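Local coordinates for pyoverdine biosynthesis protein PvcA (Pseudomonas aeruginosa, PDB 3E59) that makes the isonitrile group of L-tyrosine, taking the isonitrile carbon from C2 of ribulose 5-phosphate, in the biosynthesis of paerucumarin, at residues A[21-29]-A[254-262]; A[69-77]-A[207-215]. All coordinates share one frame; numbering follows the deposited sequence.

Contact 1 of 2, residues A[21-29]-A[254-262]. With PO4 (phosphate ion), chain E.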
# COMPACT_ATOMS: atom_id res chain seq x y z
N LEU A 21 13.62 6.58 -7.88
CA LEU A 21 12.82 7.04 -9.02
C LEU A 21 11.32 7.01 -8.78
O LEU A 21 10.59 7.80 -9.37
CB LEU A 21 13.11 6.18 -10.25
CG LEU A 21 14.52 6.19 -10.82
CD1 LEU A 21 14.70 5.00 -11.77
CD2 LEU A 21 14.83 7.53 -11.52
N TYR A 22 10.87 6.09 -7.91
CA TYR A 22 9.44 5.85 -7.68
C TYR A 22 9.00 6.16 -6.24
O TYR A 22 7.96 5.66 -5.78
CB TYR A 22 9.12 4.39 -8.03
CG TYR A 22 9.53 4.01 -9.44
CD1 TYR A 22 8.76 4.41 -10.54
CD2 TYR A 22 10.70 3.30 -9.67
CE1 TYR A 22 9.15 4.09 -11.83
CE2 TYR A 22 11.10 2.98 -10.97
CZ TYR A 22 10.31 3.37 -12.03
OH TYR A 22 10.68 3.06 -13.31
N ARG A 23 9.77 6.98 -5.55
CA ARG A 23 9.53 7.24 -4.13
C ARG A 23 8.31 8.15 -3.92
O ARG A 23 8.14 9.18 -4.60
CB ARG A 23 10.78 7.81 -3.45
CG ARG A 23 10.68 7.90 -1.93
CD ARG A 23 11.96 8.36 -1.26
NE ARG A 23 12.36 9.71 -1.66
CZ ARG A 23 12.24 10.80 -0.91
NH1 ARG A 23 11.72 10.74 0.31
NH2 ARG A 23 12.65 11.98 -1.40
N ARG A 24 7.44 7.76 -2.99
CA ARG A 24 6.37 8.65 -2.52
C ARG A 24 6.97 9.68 -1.57
O ARG A 24 7.71 9.30 -0.64
CB ARG A 24 5.30 7.88 -1.77
CG ARG A 24 4.53 6.94 -2.61
CD ARG A 24 3.46 6.27 -1.82
NE ARG A 24 2.99 5.11 -2.59
CZ ARG A 24 1.85 5.04 -3.27
NH1 ARG A 24 0.98 6.05 -3.29
NH2 ARG A 24 1.58 3.93 -3.93
N ARG A 25 6.69 10.95 -1.81
CA ARG A 25 7.08 12.04 -0.92
C ARG A 25 5.81 12.64 -0.34
O ARG A 25 4.75 12.51 -0.96
CB ARG A 25 7.84 13.13 -1.69
CG ARG A 25 9.14 12.67 -2.36
CD ARG A 25 9.88 13.86 -2.94
NE ARG A 25 10.35 14.77 -1.90
CZ ARG A 25 10.66 16.06 -2.08
NH1 ARG A 25 10.55 16.62 -3.28
NH2 ARG A 25 11.08 16.78 -1.06
N TYR A 26 5.90 13.28 0.83
CA TYR A 26 4.78 14.05 1.36
C TYR A 26 4.51 15.22 0.41
O TYR A 26 5.43 15.95 0.09
CB TYR A 26 5.07 14.56 2.78
CG TYR A 26 5.18 13.44 3.80
CD1 TYR A 26 4.03 12.87 4.37
CD2 TYR A 26 6.43 12.93 4.17
CE1 TYR A 26 4.14 11.84 5.30
CE2 TYR A 26 6.54 11.90 5.10
CZ TYR A 26 5.40 11.36 5.65
OH TYR A 26 5.50 10.34 6.55
N PRO A 27 3.25 15.36 -0.07
CA PRO A 27 2.91 16.49 -0.97
C PRO A 27 3.38 17.82 -0.39
O PRO A 27 3.82 18.70 -1.14
CB PRO A 27 1.37 16.45 -1.03
CG PRO A 27 1.03 15.01 -0.76
CD PRO A 27 2.07 14.51 0.20
N GLU A 28 3.29 17.96 0.93
CA GLU A 28 3.71 19.17 1.64
C GLU A 28 5.22 19.49 1.52
O GLU A 28 5.63 20.63 1.74
CB GLU A 28 3.29 19.10 3.12
CG GLU A 28 1.76 19.13 3.33
CD GLU A 28 1.07 17.78 3.13
OE1 GLU A 28 1.75 16.76 2.84
OE2 GLU A 28 -0.18 17.73 3.29
N HIS A 29 6.02 18.49 1.15
CA HIS A 29 7.48 18.68 1.02
C HIS A 29 7.95 18.93 -0.41
O HIS A 29 9.10 19.33 -0.61
CB HIS A 29 8.24 17.48 1.60
CG HIS A 29 7.99 17.22 3.06
ND1 HIS A 29 8.35 16.05 3.68
CD2 HIS A 29 7.40 17.99 4.01
CE1 HIS A 29 8.02 16.10 4.96
NE2 HIS A 29 7.43 17.27 5.18
N LEU A 254 9.03 -1.76 2.13
CA LEU A 254 8.31 -0.82 1.27
C LEU A 254 6.99 -0.43 1.90
O LEU A 254 6.53 -1.07 2.84
CB LEU A 254 8.09 -1.39 -0.13
CG LEU A 254 9.29 -1.89 -0.95
CD1 LEU A 254 8.76 -2.59 -2.18
CD2 LEU A 254 10.27 -0.77 -1.32
N SER A 255 6.38 0.62 1.36
CA SER A 255 5.13 1.17 1.88
C SER A 255 4.38 1.82 0.74
O SER A 255 4.98 2.15 -0.29
CB SER A 255 5.42 2.20 2.98
OG SER A 255 4.24 2.63 3.63
N ILE A 256 3.07 1.98 0.89
CA ILE A 256 2.27 2.76 -0.06
C ILE A 256 1.85 4.11 0.52
O ILE A 256 1.00 4.80 -0.06
CB ILE A 256 1.05 1.95 -0.66
CG1 ILE A 256 0.28 1.16 0.41
CG2 ILE A 256 1.54 1.01 -1.72
CD1 ILE A 256 -0.61 2.01 1.28
N HIS A 257 2.46 4.45 1.67
CA HIS A 257 2.41 5.80 2.22
C HIS A 257 3.76 6.49 2.07
O HIS A 257 4.79 5.83 2.14
CB HIS A 257 2.09 5.79 3.71
CG HIS A 257 0.87 5.02 4.06
ND1 HIS A 257 0.85 4.11 5.09
CD2 HIS A 257 -0.37 5.02 3.52
CE1 HIS A 257 -0.36 3.59 5.18
NE2 HIS A 257 -1.12 4.13 4.24
N PRO A 258 3.75 7.82 1.88
CA PRO A 258 4.99 8.61 2.01
C PRO A 258 5.57 8.36 3.40
O PRO A 258 4.81 8.20 4.35
CB PRO A 258 4.51 10.07 1.93
CG PRO A 258 3.19 10.00 1.28
CD PRO A 258 2.59 8.66 1.54
N GLN A 259 6.90 8.32 3.51
CA GLN A 259 7.56 7.98 4.76
C GLN A 259 8.66 8.99 5.10
O GLN A 259 9.30 9.53 4.18
CB GLN A 259 8.14 6.55 4.70
CG GLN A 259 7.08 5.42 4.59
CD GLN A 259 6.20 5.24 5.83
OE1 GLN A 259 6.53 5.73 6.92
NE2 GLN A 259 5.07 4.53 5.67
N PRO A 260 8.89 9.23 6.41
CA PRO A 260 10.04 10.05 6.81
C PRO A 260 11.32 9.46 6.20
O PRO A 260 11.42 8.25 6.05
CB PRO A 260 10.07 9.94 8.35
CG PRO A 260 8.68 9.50 8.75
CD PRO A 260 8.13 8.72 7.57
N ALA A 261 12.27 10.32 5.84
CA ALA A 261 13.51 9.90 5.20
C ALA A 261 14.43 9.06 6.11
O ALA A 261 15.28 8.32 5.62
CB ALA A 261 14.24 11.10 4.68
N ASP A 262 14.26 9.20 7.43
CA ASP A 262 15.02 8.45 8.43
C ASP A 262 14.38 7.10 8.76
O ASP A 262 14.92 6.32 9.54
CB ASP A 262 15.10 9.24 9.74
CG ASP A 262 15.88 10.51 9.60
OD1 ASP A 262 16.80 10.57 8.76
OD2 ASP A 262 15.59 11.46 10.36
P PO4 E . 2.79 1.46 6.86
O1 PO4 E . 2.78 2.97 6.95
O2 PO4 E . 1.35 0.98 6.86
O3 PO4 E . 3.52 1.04 5.57
O4 PO4 E . 3.46 0.87 8.07
O HOH W 1 11.07 8.47 2.39
O HOH W 2 8.49 7.41 1.26
O HOH W 3 3.28 8.42 6.65

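Contact 2 of 2, residues A[69-77]-A[207-215]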
# COMPACT_ATOMS: atom_id res chain seq x y z
N ALA A 69 -8.13 -4.54 -0.14
CA ALA A 69 -9.44 -4.74 -0.74
C ALA A 69 -9.76 -3.41 -1.35
O ALA A 69 -9.17 -2.40 -0.97
CB ALA A 69 -10.50 -5.09 0.32
N LYS A 70 -10.69 -3.41 -2.29
CA LYS A 70 -11.17 -2.16 -2.88
C LYS A 70 -11.91 -1.33 -1.81
O LYS A 70 -12.51 -1.88 -0.88
CB LYS A 70 -12.09 -2.48 -4.06
CG LYS A 70 -11.72 -1.78 -5.38
CD LYS A 70 -10.49 -2.35 -6.03
CE LYS A 70 -10.42 -1.98 -7.51
NZ LYS A 70 -9.26 -1.13 -7.89
N SER A 71 -11.84 -0.00 -1.93
CA SER A 71 -12.70 0.88 -1.13
C SER A 71 -14.16 0.43 -1.23
O SER A 71 -14.63 0.06 -2.31
CB SER A 71 -12.55 2.33 -1.61
OG SER A 71 -13.67 3.12 -1.24
N PRO A 72 -14.91 0.48 -0.09
CA PRO A 72 -16.32 0.05 -0.13
C PRO A 72 -17.23 1.07 -0.79
O PRO A 72 -18.40 0.80 -0.99
CB PRO A 72 -16.67 -0.09 1.35
CG PRO A 72 -15.77 0.90 2.05
CD PRO A 72 -14.49 0.92 1.26
N ASN A 73 -16.68 2.23 -1.12
CA ASN A 73 -17.43 3.31 -1.73
C ASN A 73 -17.52 3.10 -3.25
O ASN A 73 -16.51 3.21 -3.95
CB ASN A 73 -16.76 4.66 -1.41
CG ASN A 73 -17.58 5.87 -1.86
OD1 ASN A 73 -18.52 5.74 -2.66
ND2 ASN A 73 -17.23 7.05 -1.34
N PRO A 74 -18.75 2.83 -3.77
CA PRO A 74 -18.91 2.60 -5.21
C PRO A 74 -18.62 3.84 -6.06
O PRO A 74 -18.50 3.74 -7.27
CB PRO A 74 -20.39 2.20 -5.35
CG PRO A 74 -20.90 1.97 -3.95
CD PRO A 74 -20.03 2.76 -3.04
N GLY A 75 -18.53 5.00 -5.42
CA GLY A 75 -18.22 6.23 -6.13
C GLY A 75 -16.74 6.44 -6.35
O GLY A 75 -16.36 7.35 -7.09
N LYS A 76 -15.91 5.62 -5.71
CA LYS A 76 -14.44 5.76 -5.76
C LYS A 76 -13.76 4.71 -6.67
O LYS A 76 -12.70 4.97 -7.23
CB LYS A 76 -13.81 5.67 -4.36
CG LYS A 76 -14.20 6.79 -3.38
CD LYS A 76 -13.03 7.20 -2.44
CE LYS A 76 -12.27 6.02 -1.87
NZ LYS A 76 -11.29 6.41 -0.80
N VAL A 77 -14.39 3.55 -6.79
CA VAL A 77 -13.84 2.42 -7.53
C VAL A 77 -14.87 1.89 -8.53
O VAL A 77 -16.07 2.18 -8.40
CB VAL A 77 -13.39 1.28 -6.57
CG1 VAL A 77 -12.22 1.73 -5.71
CG2 VAL A 77 -14.55 0.79 -5.70
N TYR A 207 -13.03 9.03 5.63
CA TYR A 207 -14.10 9.98 5.35
C TYR A 207 -14.62 9.83 3.91
O TYR A 207 -15.83 9.75 3.68
CB TYR A 207 -13.62 11.41 5.63
CG TYR A 207 -14.55 12.49 5.13
CD1 TYR A 207 -15.68 12.85 5.87
CD2 TYR A 207 -14.29 13.16 3.93
CE1 TYR A 207 -16.53 13.84 5.43
CE2 TYR A 207 -15.16 14.17 3.47
CZ TYR A 207 -16.28 14.49 4.24
OH TYR A 207 -17.17 15.46 3.84
N GLU A 208 -13.70 9.78 2.96
CA GLU A 208 -14.06 9.62 1.55
C GLU A 208 -14.71 8.27 1.24
O GLU A 208 -15.61 8.20 0.40
CB GLU A 208 -12.86 9.93 0.65
CG GLU A 208 -12.56 11.44 0.64
CD GLU A 208 -11.37 11.84 -0.22
OE1 GLU A 208 -10.74 11.00 -0.89
OE2 GLU A 208 -11.05 13.04 -0.22
N ASP A 209 -14.29 7.22 1.94
CA ASP A 209 -14.98 5.93 1.88
C ASP A 209 -16.45 6.02 2.27
O ASP A 209 -17.28 5.28 1.74
CB ASP A 209 -14.30 4.92 2.81
CG ASP A 209 -13.13 4.20 2.17
OD1 ASP A 209 -12.85 4.40 0.96
OD2 ASP A 209 -12.50 3.40 2.90
N GLY A 210 -16.77 6.90 3.23
CA GLY A 210 -18.14 7.06 3.73
C GLY A 210 -18.98 8.04 2.92
O GLY A 210 -20.20 8.03 3.01
N LEU A 211 -18.31 8.88 2.14
CA LEU A 211 -18.97 9.86 1.29
C LEU A 211 -19.47 9.22 0.01
O LEU A 211 -19.04 9.58 -1.08
CB LEU A 211 -18.00 10.98 0.90
CG LEU A 211 -18.13 12.37 1.50
CD1 LEU A 211 -17.21 13.30 0.72
CD2 LEU A 211 -19.57 12.90 1.49
N THR A 212 -20.37 8.25 0.15
CA THR A 212 -20.98 7.58 -0.99
C THR A 212 -21.84 8.60 -1.75
O THR A 212 -22.52 9.39 -1.12
CB THR A 212 -21.81 6.36 -0.53
OG1 THR A 212 -22.82 6.77 0.40
CG2 THR A 212 -20.92 5.32 0.15
N PRO A 213 -21.78 8.60 -3.10
CA PRO A 213 -22.58 9.58 -3.89
C PRO A 213 -24.04 9.67 -3.44
O PRO A 213 -24.67 10.72 -3.59
CB PRO A 213 -22.49 9.04 -5.33
CG PRO A 213 -21.80 7.69 -5.24
CD PRO A 213 -20.99 7.72 -3.98
N ASP A 214 -24.56 8.57 -2.89
CA ASP A 214 -25.91 8.46 -2.37
C ASP A 214 -26.06 8.92 -0.91
O ASP A 214 -27.19 9.07 -0.42
CB ASP A 214 -26.42 7.02 -2.52
CG ASP A 214 -25.61 6.03 -1.70
OD1 ASP A 214 -24.55 5.55 -2.19
OD2 ASP A 214 -26.04 5.71 -0.57
N TYR A 215 -24.94 9.11 -0.21
CA TYR A 215 -24.93 9.57 1.19
C TYR A 215 -25.64 10.91 1.32
O TYR A 215 -25.29 11.87 0.63
CB TYR A 215 -23.49 9.67 1.75
CG TYR A 215 -23.38 10.02 3.23
CD1 TYR A 215 -23.63 9.07 4.21
CD2 TYR A 215 -23.03 11.30 3.64
CE1 TYR A 215 -23.54 9.38 5.57
CE2 TYR A 215 -22.93 11.62 4.99
CZ TYR A 215 -23.19 10.66 5.95
OH TYR A 215 -23.10 10.97 7.29
O HOH W 4 -9.66 8.50 -0.28

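Contact 1 of 2, residues A[21-29]-A[254-262]
Tyr26 lays its ring against Pro258, and Arg24 runs alongside Ile256 nearby. The contact lies at the C-terminal end of strand 252-255 of the parallel sheet, where residues 256-262 turn out into a loop and residues 21-29 pass beside it. The tight part is a CH-pi contact. Pro258 CB stands 3.7 Å from the centroid of the Tyr26 ring, only 10° off its normal. At the far end of the ring, Tyr26 OH comes within 3.3 Å of Pro260 CD. The Tyr26 side chain also touches Glu194 and Leu197 of helix 193-210. Arg24 is buried. Its CG is anti to the carbonyl carbon (chi1 -67°), and the chain then runs extended past Pro258. The guanidinium lies with one face over Ile256 O, whose 3.2 Å approach to Arg24 NE has a poor angle for hydrogen bonding. NE and NH1 are satisfied by other backbone carbonyls: NE by Ile268 O, and NH1 by Asp276 O and Leu278 O.

The looser part is bridged by waters. One water accepts from Gln259 N and donates to Arg24 O, and another links Arg23 NH1 to Gln259 O. A third donates to Pro258 O and lies 2.9 Å from Tyr26 OH.

Beyond this contact the loop holds a phosphate ion, probably from the crystallisation liquor. Arg253 and Lys265 also bind it, which suggests a pocket suited to an anion. Ser255 OG accepts from His257 N in an ST turn and also from Gln259 NE2, while it donates to phosphate O3. Gln259 NE2 donates to phosphate O1 as well. His257 ND1 meets phosphate O1 in the plane of the imidazole, 2.9 Å away and with an N-H...O angle of 162°.

Contact 2 of 2, residues A[69-77]-A[207-215]
Asn73 ND2 meets the C-terminal end of helix 193-210 and gives hydrogen bonds to two backbone carbonyls. Asn73 ND2 is 2.6 Å from Glu208 O, and this bond lies in both the carbonyl plane and the amide plane. The bond from Asn73 ND2 to Leu211 O, 3.1 Å long, is different: the amide nitrogen sits well above the carbonyl plane, with a C=O...N angle of 92°. Asn73 CG is anti to the backbone N (chi1 -172°), which carries the amide across to the helix end. Its CB packs against Asp209 O, and Asn73 OD1 lies 3.4 Å from Pro213 CD.

Asp209 OD1 is the second polar centre, gripped by a hydroxyl and an ammonium. Ser71 OG donates to Asp209 OD1 over 2.7 Å, and Lys76 NZ forms a salt bridge with Asp209 OD1 at 3.1 Å. The two donors come from opposite faces of the carboxylate plane. Pro72 CD rests near the other oxygen, OD2.

The loop that brings these groups together, between strand 60-64 and helix 84-103, is folded by side-chain turns. Ser71 OG accepts from Asn73 N in an ST turn, and Asn73 OD1 accepts from Gly75 N in an Asx turn. On the other segment the helix ends at Gly210. Leu211 then centres an inverse gamma turn, and a type I turn follows from Thr212 to Tyr215.

Gly75 CA lies 3.8 Å from Pro213 CD, in van der Waals contact. Further out, Lys76 NZ is also hydrogen-bonded to His282 ND1. A water accepts from the same NZ and donates to Glu208 OE1. Ser71 and Asp209 both touch His282, and the backbone of Ser71 is hydrogen-bonded to Trp281.

In the fold
The two contacts do not touch. Their centres are 25 Å apart and their nearest atoms about 10 Å. Along the chain the order is 21-29, 69-77, 207-215, 254-262, so contact 2 is nested inside the loop closed by contact 1. Each contains one segment that follows or ends a strand of the five-stranded parallel sheet, and the two strands are neighbours. Segment 69-77 comes after strand 60-64. Segment 254-262 begins with the last residues of strand 252-255. Helix 193-210 is shared. Its earlier turns meet Tyr26 and His257 of contact 1, and its last turn forms part of contact 2. Contact 1 thus joins the N-terminal region to the sheet beside the phosphate, while contact 2 lies at the surface.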